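Dihydrofolate reductase, putative (Aspergillus flavus, PDB 6DRS) probably catalyses the NADPH-dependent reduction of dihydrofolate to tetrahydrofolate, and binds NADP together with a diaminoquinazoline antifolate. Local coordinates at residues Leu9-Pro17 / Val192-Pro200; Ile176-Lys184 / Trp231-Val242. One frame throughout, in Å; residues are numbered along the deposited sequence.

Contact 1. Residues Leu9-Pro17 / Val192-Pro200. With H8A (3-{[(3R)-7,9-diamino-3-methyl-2,3-dihydrofuro[2,3-f]quinazolin-4-yl]oxy}benzonitrile), chain G.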
loop_
_atom_site.group_PDB
_atom_site.type_symbol
_atom_site.label_atom_id
_atom_site.label_comp_id
_atom_site.label_asym_id
_atom_site.label_seq_id
_atom_site.Cartn_x
_atom_site.Cartn_y
_atom_site.Cartn_z
ATOM N N LEU A 9 -2.495 6.293 -3.639
ATOM C CA LEU A 9 -2.457 5.877 -2.223
ATOM C C LEU A 9 -3.320 4.622 -2.060
ATOM O O LEU A 9 -4.465 4.575 -2.543
ATOM C CB LEU A 9 -3.017 7.012 -1.364
ATOM C CG LEU A 9 -2.113 8.227 -1.200
ATOM C CD1 LEU A 9 -1.782 8.851 -2.547
ATOM C CD2 LEU A 9 -2.766 9.244 -0.268
ATOM N N ILE A 10 -2.773 3.583 -1.444
ATOM C CA ILE A 10 -3.571 2.417 -1.137
ATOM C C ILE A 10 -3.502 2.179 0.371
ATOM O O ILE A 10 -2.398 2.218 0.976
ATOM C CB ILE A 10 -3.119 1.193 -1.942
ATOM C CG1 ILE A 10 -4.031 -0.001 -1.675
ATOM C CG2 ILE A 10 -1.645 0.873 -1.706
ATOM C CD1 ILE A 10 -3.665 -1.238 -2.450
ATOM N N VAL A 11 -4.667 1.907 0.946
ATOM C CA VAL A 11 -4.833 1.916 2.418
ATOM C C VAL A 11 -6.007 1.016 2.785
ATOM O O VAL A 11 -6.947 0.876 1.990
ATOM C CB VAL A 11 -5.068 3.359 2.921
ATOM C CG1 VAL A 11 -6.437 3.876 2.501
ATOM C CG2 VAL A 11 -4.873 3.510 4.428
ATOM N N ALA A 12 -5.945 0.390 3.963
ATOM C CA ALA A 12 -7.132 -0.210 4.593
ATOM C C ALA A 12 -7.548 0.675 5.784
ATOM O O ALA A 12 -6.690 1.101 6.567
ATOM C CB ALA A 12 -6.877 -1.647 4.981
ATOM N N THR A 13 -8.826 1.060 5.863
ATOM C CA THR A 13 -9.301 1.857 7.004
ATOM C C THR A 13 -10.456 1.147 7.723
ATOM O O THR A 13 -11.124 0.259 7.145
ATOM C CB THR A 13 -9.680 3.296 6.641
ATOM O OG1 THR A 13 -10.898 3.251 5.902
ATOM C CG2 THR A 13 -8.600 4.013 5.879
ATOM N N THR A 14 -10.618 1.522 9.000
ATOM C CA THR A 14 -11.743 1.097 9.835
ATOM C C THR A 14 -12.440 2.349 10.408
ATOM O O THR A 14 -11.752 3.280 10.904
ATOM C CB THR A 14 -11.311 0.054 10.872
ATOM O OG1 THR A 14 -12.527 -0.468 11.402
ATOM C CG2 THR A 14 -10.428 0.594 11.979
ATOM N N PRO A 15 -13.789 2.426 10.288
ATOM C CA PRO A 15 -14.467 3.644 10.773
ATOM C C PRO A 15 -14.602 3.684 12.304
ATOM O O PRO A 15 -14.990 2.674 12.938
ATOM C CB PRO A 15 -15.836 3.636 10.093
ATOM C CG PRO A 15 -16.108 2.182 9.881
ATOM C CD PRO A 15 -14.748 1.598 9.548
ATOM N N ILE A 16 -14.256 4.835 12.862
ATOM C CA ILE A 16 -14.405 5.124 14.293
ATOM C C ILE A 16 -15.283 6.368 14.465
ATOM O O ILE A 16 -14.820 7.514 14.340
ATOM C CB ILE A 16 -13.039 5.284 14.976
ATOM C CG1 ILE A 16 -12.138 4.080 14.684
ATOM C CG2 ILE A 16 -13.219 5.501 16.475
ATOM C CD1 ILE A 16 -10.672 4.381 14.846
ATOM N N PRO A 17 -16.571 6.152 14.751
ATOM C CA PRO A 17 -17.458 7.331 14.909
ATOM C C PRO A 17 -17.036 8.070 16.183
ATOM O O PRO A 17 -16.886 7.444 17.218
ATOM C CB PRO A 17 -18.856 6.725 15.087
ATOM C CG PRO A 17 -18.736 5.360 14.439
ATOM C CD PRO A 17 -17.342 4.901 14.830
ATOM N N VAL A 192 -15.978 -1.158 17.664
ATOM C CA VAL A 192 -15.032 -0.340 16.946
ATOM C C VAL A 192 -13.598 -0.778 17.296
ATOM O O VAL A 192 -13.359 -1.190 18.425
ATOM C CB VAL A 192 -15.316 1.132 17.272
ATOM C CG1 VAL A 192 -14.105 2.018 17.089
ATOM C CG2 VAL A 192 -16.459 1.617 16.402
ATOM N N PHE A 193 -12.670 -0.756 16.320
ATOM C CA PHE A 193 -11.254 -1.092 16.599
ATOM C C PHE A 193 -10.553 0.109 17.240
ATOM O O PHE A 193 -10.741 1.251 16.832
ATOM C CB PHE A 193 -10.481 -1.480 15.329
ATOM C CG PHE A 193 -10.741 -2.874 14.820
ATOM C CD1 PHE A 193 -10.252 -3.981 15.492
ATOM C CD2 PHE A 193 -11.480 -3.082 13.655
ATOM C CE1 PHE A 193 -10.489 -5.264 15.015
ATOM C CE2 PHE A 193 -11.731 -4.364 13.191
ATOM C CZ PHE A 193 -11.240 -5.457 13.872
ATOM N N GLU A 194 -9.717 -0.180 18.225
ATOM C CA GLU A 194 -8.846 0.833 18.816
ATOM C C GLU A 194 -7.692 1.139 17.849
ATOM O O GLU A 194 -7.022 0.222 17.403
ATOM C CB GLU A 194 -8.315 0.287 20.141
ATOM C CG GLU A 194 -7.293 1.200 20.785
ATOM C CD GLU A 194 -6.711 0.724 22.110
ATOM O OE1 GLU A 194 -7.083 -0.365 22.607
ATOM O OE2 GLU A 194 -5.861 1.446 22.624
ATOM N N CYS A 195 -7.420 2.424 17.599
ATOM C CA CYS A 195 -6.376 2.851 16.661
ATOM C C CYS A 195 -5.616 4.052 17.246
ATOM O O CYS A 195 -6.239 4.898 17.885
ATOM C CB CYS A 195 -7.008 3.278 15.342
ATOM S SG CYS A 195 -7.885 1.931 14.500
ATOM N N ASP A 196 -4.300 4.144 17.057
ATOM C CA ASP A 196 -3.571 5.365 17.477
ATOM C C ASP A 196 -3.136 6.140 16.234
ATOM O O ASP A 196 -2.588 7.249 16.341
ATOM C CB ASP A 196 -2.369 5.072 18.383
ATOM C CG ASP A 196 -1.433 3.997 17.843
ATOM O OD1 ASP A 196 -1.334 3.876 16.622
ATOM O OD2 ASP A 196 -0.831 3.268 18.650
ATOM N N THR A 197 -3.384 5.553 15.055
ATOM C CA THR A 197 -2.992 6.186 13.773
ATOM C C THR A 197 -4.209 6.185 12.848
ATOM O O THR A 197 -4.901 5.181 12.778
ATOM C CB THR A 197 -1.795 5.453 13.150
ATOM O OG1 THR A 197 -0.868 5.168 14.201
ATOM C CG2 THR A 197 -1.134 6.243 12.039
ATOM N N PHE A 198 -4.447 7.318 12.176
ATOM C CA PHE A 198 -5.639 7.566 11.366
ATOM C C PHE A 198 -5.210 8.096 9.995
ATOM O O PHE A 198 -4.178 8.775 9.862
ATOM C CB PHE A 198 -6.580 8.549 12.081
ATOM C CG PHE A 198 -6.833 8.169 13.520
ATOM C CD1 PHE A 198 -5.961 8.575 14.526
ATOM C CD2 PHE A 198 -7.908 7.364 13.870
ATOM C CE1 PHE A 198 -6.157 8.171 15.846
ATOM C CE2 PHE A 198 -8.106 6.973 15.188
ATOM C CZ PHE A 198 -7.233 7.374 16.177
ATOM N N PHE A 199 -6.026 7.809 8.984
ATOM C CA PHE A 199 -5.913 8.487 7.702
ATOM C C PHE A 199 -6.045 10.004 7.915
ATOM O O PHE A 199 -6.785 10.430 8.771
ATOM C CB PHE A 199 -6.926 7.885 6.720
ATOM C CG PHE A 199 -6.482 7.969 5.282
ATOM C CD1 PHE A 199 -5.372 7.264 4.836
ATOM C CD2 PHE A 199 -7.154 8.774 4.378
ATOM C CE1 PHE A 199 -4.943 7.360 3.517
ATOM C CE2 PHE A 199 -6.722 8.875 3.061
ATOM C CZ PHE A 199 -5.614 8.175 2.634
ATOM N N PRO A 200 -5.290 10.812 7.174
ATOM C CA PRO A 200 -5.195 12.255 7.400
ATOM C C PRO A 200 -6.437 13.044 6.948
ATOM O O PRO A 200 -6.555 14.245 7.252
ATOM C CB PRO A 200 -3.964 12.751 6.616
ATOM C CG PRO A 200 -3.219 11.480 6.236
ATOM C CD PRO A 200 -4.256 10.379 6.211
HETATM C C2 H8A G . -0.504 -4.375 4.763
HETATM C C3 H8A G . -1.792 -4.455 4.224
HETATM C C4 H8A G . -2.318 -3.365 3.500
HETATM C C5 H8A G . -1.572 -2.176 3.333
HETATM C C6 H8A G . -0.267 -2.147 3.880
HETATM C C7 H8A G . 0.222 -3.212 4.585
HETATM C C8 H8A G . -2.116 -1.143 2.604
HETATM O O1 H8A G . 0.030 -5.418 5.458
HETATM C C10 H8A G . -4.065 -2.379 2.248
HETATM C C14 H8A G . 0.966 -6.296 4.941
HETATM C C15 H8A G . 1.738 -7.063 5.841
HETATM C C16 H8A G . 2.694 -7.965 5.343
HETATM C C17 H8A G . 2.870 -8.096 3.953
HETATM C C18 H8A G . 2.115 -7.351 3.023
HETATM N N9 H8A G . -3.359 -1.252 2.086
HETATM N N11 H8A G . -3.571 -3.409 2.968
HETATM N N12 H8A G . -1.330 0.067 2.386
HETATM N N13 H8A G . -5.416 -2.539 1.701
HETATM C C19 H8A G . 1.166 -6.447 3.547
HETATM C C20 H8A G . 2.307 -7.490 1.702
HETATM N N21 H8A G . 2.527 -7.587 0.528
HETATM C C22 H8A G . 1.568 -2.943 5.081
HETATM C C23 H8A G . 1.715 -1.458 4.738
HETATM O O24 H8A G . 0.651 -1.127 3.827
HETATM C C25 H8A G . 2.558 -3.619 4.158
HETATM O O HOH W 1 -13.911 0.147 13.833
#
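A flank of strand 7-17 of the dihydrofolate reductase sheet is covered here by the segment V192-P200, and apolar side chains do the work. I16 sits at the centre of the outer half: its CD1 reaches the ring edge of F198 at CE2, 3.7 Å away, and lies as close to C195 SG, while its CG2 packs on V192 CG1 at 3.6 Å. Farther in, F199 CD1 lies 3.8 Å from V11 CG2, ring and valine crossing obliquely, and the ring extends to L9. F199 CG stands roughly anti to the backbone N (chi1 -151°), which swings the ring back over the inner half of the strand, where Y162 also meets it. T14 brings its OG1 to the edge of the F193 ring, in plane at CD2. That hydroxyl bonds to V181 O of the neighbouring strand and accepts a hydrogen bond from a water, which also donates to P15 O and accepts from F193 N at 2.9 Å, tying the two backbones together. I10 O takes an almost straight bond (177°) from the inhibitor amine H8A N12, 2.8 Å away, and A12 N bonds to the NADP. Such backbone recognition of a diamino heterocycle is characteristic of the DHFR antifolate site.

Contact 2. Residues Ile176-Lys184 / Trp231-Val242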
loop_
_atom_site.group_PDB
_atom_site.type_symbol
_atom_site.label_atom_id
_atom_site.label_comp_id
_atom_site.label_asym_id
_atom_site.label_seq_id
_atom_site.Cartn_x
_atom_site.Cartn_y
_atom_site.Cartn_z
ATOM N N ILE A 176 -7.188 7.322 -4.327
ATOM C CA ILE A 176 -7.114 6.487 -3.161
ATOM C C ILE A 176 -7.823 5.165 -3.453
ATOM O O ILE A 176 -9.002 5.156 -3.775
ATOM C CB ILE A 176 -7.675 7.215 -1.921
ATOM C CG1 ILE A 176 -6.810 8.418 -1.542
ATOM C CG2 ILE A 176 -7.781 6.237 -0.767
ATOM C CD1 ILE A 176 -7.482 9.386 -0.600
ATOM N N VAL A 177 -7.095 4.053 -3.329
ATOM C CA VAL A 177 -7.726 2.741 -3.330
ATOM C C VAL A 177 -7.883 2.284 -1.868
ATOM O O VAL A 177 -6.868 2.057 -1.143
ATOM C CB VAL A 177 -6.893 1.743 -4.152
ATOM C CG1 VAL A 177 -7.412 0.327 -4.009
ATOM C CG2 VAL A 177 -6.844 2.199 -5.604
ATOM N N MET A 178 -9.121 2.171 -1.401
ATOM C CA MET A 178 -9.318 2.008 0.035
ATOM C C MET A 178 -10.064 0.703 0.324
ATOM O O MET A 178 -11.094 0.425 -0.309
ATOM C CB MET A 178 -10.091 3.189 0.632
ATOM C CG MET A 178 -10.352 3.003 2.134
ATOM S SD MET A 178 -11.154 4.406 2.940
ATOM C CE MET A 178 -9.916 5.698 2.818
ATOM N N THR A 179 -9.540 -0.104 1.250
ATOM C CA THR A 179 -10.302 -1.217 1.755
ATOM C C THR A 179 -10.978 -0.780 3.062
ATOM O O THR A 179 -10.281 -0.423 4.033
ATOM C CB THR A 179 -9.427 -2.442 2.032
ATOM O OG1 THR A 179 -8.661 -2.777 0.868
ATOM C CG2 THR A 179 -10.261 -3.620 2.494
ATOM N N ASN A 180 -12.315 -0.773 3.077
ATOM C CA ASN A 180 -13.118 -0.516 4.303
ATOM C C ASN A 180 -13.234 -1.808 5.105
ATOM O O ASN A 180 -13.587 -2.852 4.563
ATOM C CB ASN A 180 -14.529 0.001 4.017
ATOM C CG ASN A 180 -14.466 1.310 3.289
ATOM O OD1 ASN A 180 -13.604 2.132 3.587
ATOM N ND2 ASN A 180 -15.290 1.449 2.268
ATOM N N VAL A 181 -12.903 -1.690 6.392
ATOM C CA VAL A 181 -12.882 -2.818 7.334
ATOM C C VAL A 181 -13.842 -2.487 8.486
ATOM O O VAL A 181 -13.705 -1.449 9.133
ATOM C CB VAL A 181 -11.452 -3.102 7.855
ATOM C CG1 VAL A 181 -11.452 -4.155 8.957
ATOM C CG2 VAL A 181 -10.520 -3.527 6.726
ATOM N N GLU A 182 -14.803 -3.363 8.728
ATOM C CA GLU A 182 -15.772 -3.168 9.792
ATOM C C GLU A 182 -15.943 -4.465 10.577
ATOM O O GLU A 182 -15.905 -5.540 9.985
ATOM C CB GLU A 182 -17.122 -2.769 9.204
ATOM C CG GLU A 182 -17.297 -1.272 9.171
ATOM C CD GLU A 182 -18.493 -0.778 8.384
ATOM O OE1 GLU A 182 -19.463 -1.550 8.236
ATOM O OE2 GLU A 182 -18.435 0.379 7.917
ATOM N N LYS A 183 -16.166 -4.373 11.898
ATOM C CA LYS A 183 -16.526 -5.608 12.659
ATOM C C LYS A 183 -17.971 -6.009 12.309
ATOM O O LYS A 183 -18.807 -5.136 12.015
ATOM C CB LYS A 183 -16.356 -5.363 14.158
ATOM C CG LYS A 183 -14.926 -5.303 14.685
ATOM C CD LYS A 183 -14.893 -5.651 16.160
ATOM C CE LYS A 183 -13.519 -5.797 16.783
ATOM N NZ LYS A 183 -13.021 -4.461 17.163
ATOM N N LYS A 184 -18.269 -7.316 12.292
ATOM C CA LYS A 184 -19.675 -7.795 12.219
ATOM C C LYS A 184 -20.398 -7.355 13.501
ATOM O O LYS A 184 -19.786 -7.327 14.572
ATOM C CB LYS A 184 -19.783 -9.325 12.147
ATOM C CG LYS A 184 -18.781 -10.056 11.265
ATOM C CD LYS A 184 -19.211 -10.176 9.826
ATOM C CE LYS A 184 -20.064 -11.400 9.571
ATOM N NZ LYS A 184 -19.223 -12.608 9.488
ATOM N N TRP A 231 -19.653 -5.631 -0.011
ATOM C CA TRP A 231 -19.146 -6.161 1.271
ATOM C C TRP A 231 -18.975 -7.669 1.143
ATOM O O TRP A 231 -19.778 -8.302 0.508
ATOM C CB TRP A 231 -20.061 -5.833 2.460
ATOM C CG TRP A 231 -20.069 -4.388 2.840
ATOM C CD1 TRP A 231 -21.039 -3.487 2.517
ATOM C CD2 TRP A 231 -19.079 -3.653 3.588
ATOM N NE1 TRP A 231 -20.716 -2.243 2.992
ATOM C CE2 TRP A 231 -19.524 -2.311 3.661
ATOM C CE3 TRP A 231 -17.879 -3.984 4.225
ATOM C CZ2 TRP A 231 -18.829 -1.309 4.344
ATOM C CZ3 TRP A 231 -17.183 -2.995 4.882
ATOM C CH2 TRP A 231 -17.645 -1.678 4.934
ATOM N N LYS A 232 -17.925 -8.202 1.747
ATOM C CA LYS A 232 -17.588 -9.627 1.710
ATOM C C LYS A 232 -17.180 -10.039 3.132
ATOM O O LYS A 232 -16.533 -9.270 3.843
ATOM C CB LYS A 232 -16.406 -9.844 0.761
ATOM C CG LYS A 232 -16.339 -8.879 -0.424
ATOM C CD LYS A 232 -14.938 -8.405 -0.786
ATOM C CE LYS A 232 -14.069 -9.531 -1.313
ATOM N NZ LYS A 232 -12.651 -9.125 -1.430
ATOM N N ASP A 233 -17.571 -11.226 3.566
ATOM C CA ASP A 233 -17.368 -11.576 4.960
ATOM C C ASP A 233 -15.988 -12.203 5.087
ATOM O O ASP A 233 -15.653 -13.037 4.295
ATOM C CB ASP A 233 -18.469 -12.498 5.494
ATOM C CG ASP A 233 -19.736 -11.760 5.916
ATOM O OD1 ASP A 233 -19.646 -10.588 6.375
ATOM O OD2 ASP A 233 -20.810 -12.361 5.788
ATOM N N GLU A 234 -15.205 -11.771 6.062
ATOM C CA GLU A 234 -13.928 -12.404 6.329
ATOM C C GLU A 234 -13.819 -12.642 7.836
ATOM O O GLU A 234 -13.219 -11.843 8.540
ATOM C CB GLU A 234 -12.781 -11.531 5.807
ATOM C CG GLU A 234 -13.017 -10.936 4.421
ATOM C CD GLU A 234 -12.823 -11.875 3.229
ATOM O OE1 GLU A 234 -12.261 -12.985 3.419
ATOM O OE2 GLU A 234 -13.232 -11.496 2.100
ATOM N N GLY A 235 -14.426 -13.723 8.325
ATOM C CA GLY A 235 -14.363 -14.060 9.754
ATOM C C GLY A 235 -15.186 -13.085 10.579
ATOM O O GLY A 235 -16.386 -12.978 10.386
ATOM N N GLU A 236 -14.537 -12.311 11.439
ATOM C CA GLU A 236 -15.245 -11.345 12.292
ATOM C C GLU A 236 -15.283 -9.947 11.664
ATOM O O GLU A 236 -15.918 -9.037 12.241
ATOM C CB GLU A 236 -14.617 -11.282 13.684
ATOM C CG GLU A 236 -15.126 -12.377 14.603
ATOM C CD GLU A 236 -14.036 -13.353 15.010
ATOM O OE1 GLU A 236 -12.847 -12.945 15.005
ATOM O OE2 GLU A 236 -14.372 -14.515 15.331
ATOM N N VAL A 237 -14.636 -9.755 10.510
ATOM C CA VAL A 237 -14.788 -8.497 9.819
ATOM C C VAL A 237 -15.583 -8.707 8.523
ATOM O O VAL A 237 -15.704 -9.811 8.041
ATOM C CB VAL A 237 -13.435 -7.810 9.569
ATOM C CG1 VAL A 237 -12.822 -7.317 10.870
ATOM C CG2 VAL A 237 -12.464 -8.686 8.780
ATOM N N ARG A 238 -16.147 -7.627 8.007
ATOM C CA ARG A 238 -16.524 -7.551 6.590
ATOM C C ARG A 238 -15.668 -6.450 5.928
ATOM O O ARG A 238 -15.311 -5.452 6.583
ATOM C CB ARG A 238 -18.045 -7.434 6.396
ATOM C CG ARG A 238 -18.688 -6.201 7.028
ATOM C CD ARG A 238 -20.174 -5.874 6.791
ATOM N NE ARG A 238 -20.462 -4.441 6.974
ATOM C CZ ARG A 238 -21.500 -3.744 6.473
ATOM N NH1 ARG A 238 -22.520 -4.340 5.874
ATOM N NH2 ARG A 238 -21.511 -2.424 6.568
ATOM N N ILE A 239 -15.325 -6.627 4.643
ATOM C CA ILE A 239 -14.455 -5.677 3.899
ATOM C C ILE A 239 -15.067 -5.379 2.519
ATOM O O ILE A 239 -15.780 -6.217 1.947
ATOM C CB ILE A 239 -13.008 -6.228 3.777
ATOM C CG1 ILE A 239 -12.946 -7.486 2.892
ATOM C CG2 ILE A 239 -12.382 -6.434 5.157
ATOM C CD1 ILE A 239 -11.560 -7.848 2.382
ATOM N N GLN A 240 -14.770 -4.196 1.996
ATOM C CA GLN A 240 -15.101 -3.801 0.637
ATOM C C GLN A 240 -14.000 -2.847 0.145
ATOM O O GLN A 240 -13.345 -2.156 0.967
ATOM C CB GLN A 240 -16.488 -3.156 0.536
ATOM C CG GLN A 240 -16.573 -1.827 1.260
ATOM C CD GLN A 240 -17.735 -0.921 0.927
ATOM O OE1 GLN A 240 -17.721 0.253 1.273
ATOM N NE2 GLN A 240 -18.756 -1.444 0.276
ATOM N N MET A 241 -13.824 -2.788 -1.187
ATOM C CA MET A 241 -12.782 -1.968 -1.814
ATOM C C MET A 241 -13.449 -0.857 -2.621
ATOM O O MET A 241 -14.385 -1.102 -3.374
ATOM C CB MET A 241 -11.880 -2.834 -2.704
ATOM C CG MET A 241 -10.862 -3.677 -1.903
ATOM S SD MET A 241 -11.531 -5.127 -1.052
ATOM C CE MET A 241 -10.049 -6.069 -0.694
ATOM N N VAL A 242 -13.009 0.378 -2.427
ATOM C CA VAL A 242 -13.621 1.485 -3.110
ATOM C C VAL A 242 -12.485 2.389 -3.596
ATOM O O VAL A 242 -11.336 2.177 -3.210
ATOM C CB VAL A 242 -14.643 2.221 -2.208
ATOM C CG1 VAL A 242 -15.719 1.278 -1.665
ATOM C CG2 VAL A 242 -13.957 2.938 -1.052
#
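E182 OE1 is gripped by two nitrogens of R238: NH2 at 2.8 Å, on the syn side of the carboxylate and near the guanidinium plane, and NE through a weaker bond. The two side chains run side by side, their planar groups only 25° apart, and this salt bridge probably helps to hold the guanidinium over one face of the W231 indole, with R238 CZ 3.6 Å above the ring plane. Q240 CG lies against the opposite face of the indole, so that W231 is sandwiched between the two side chains, and its CH2 also touches N180 CB at 3.7 Å. Beyond it, N180 ND2 donates to Q240 OE1 at 2.9 Å, on a lone pair in the carbonyl plane, although the two amides are turned 43° from each other. These pairs decorate an antiparallel join in the DHFR sheet, where paired backbone bonds link M178 with V242, N180 with Q240 and E182 with R238. The other face carries V181, whose CG2 meets I239 CG2 at 3.8 Å, and T179, whose methyl lies near I239 and M241. T179 OG1 bonds to D40, itself a partner of the inhibitor. K184, facing the type II' turn E234-V237, folds back through three successive bends (chi2 to chi4 between -78° and -87°), bringing NZ to G235 O at 3.0 Å and into a long salt bridge with D233.

How the contacts relate
The two contacts illustrate how neighbouring strands of one sheet can be contacted by different chemistry. Strands 7-17 and 174-183 are parallel neighbours, and the contacts meet where T13 O lies 2.7 Å from V181 N, a probable hydrogen bond; their centres are 12 Å apart. Contact 1 sets a mostly irregular segment against its strand through apolar side chains and a bridging water, whereas contact 2 is true strand pairing, overlaid with charged and amide pairs. Both are partly buried, running from inhibitor-lining residues to exposed ends: V192 and P17 in contact 1, the turn at G235 and E236 in contact 2. K183 links them again by a cation-pi contact with F193.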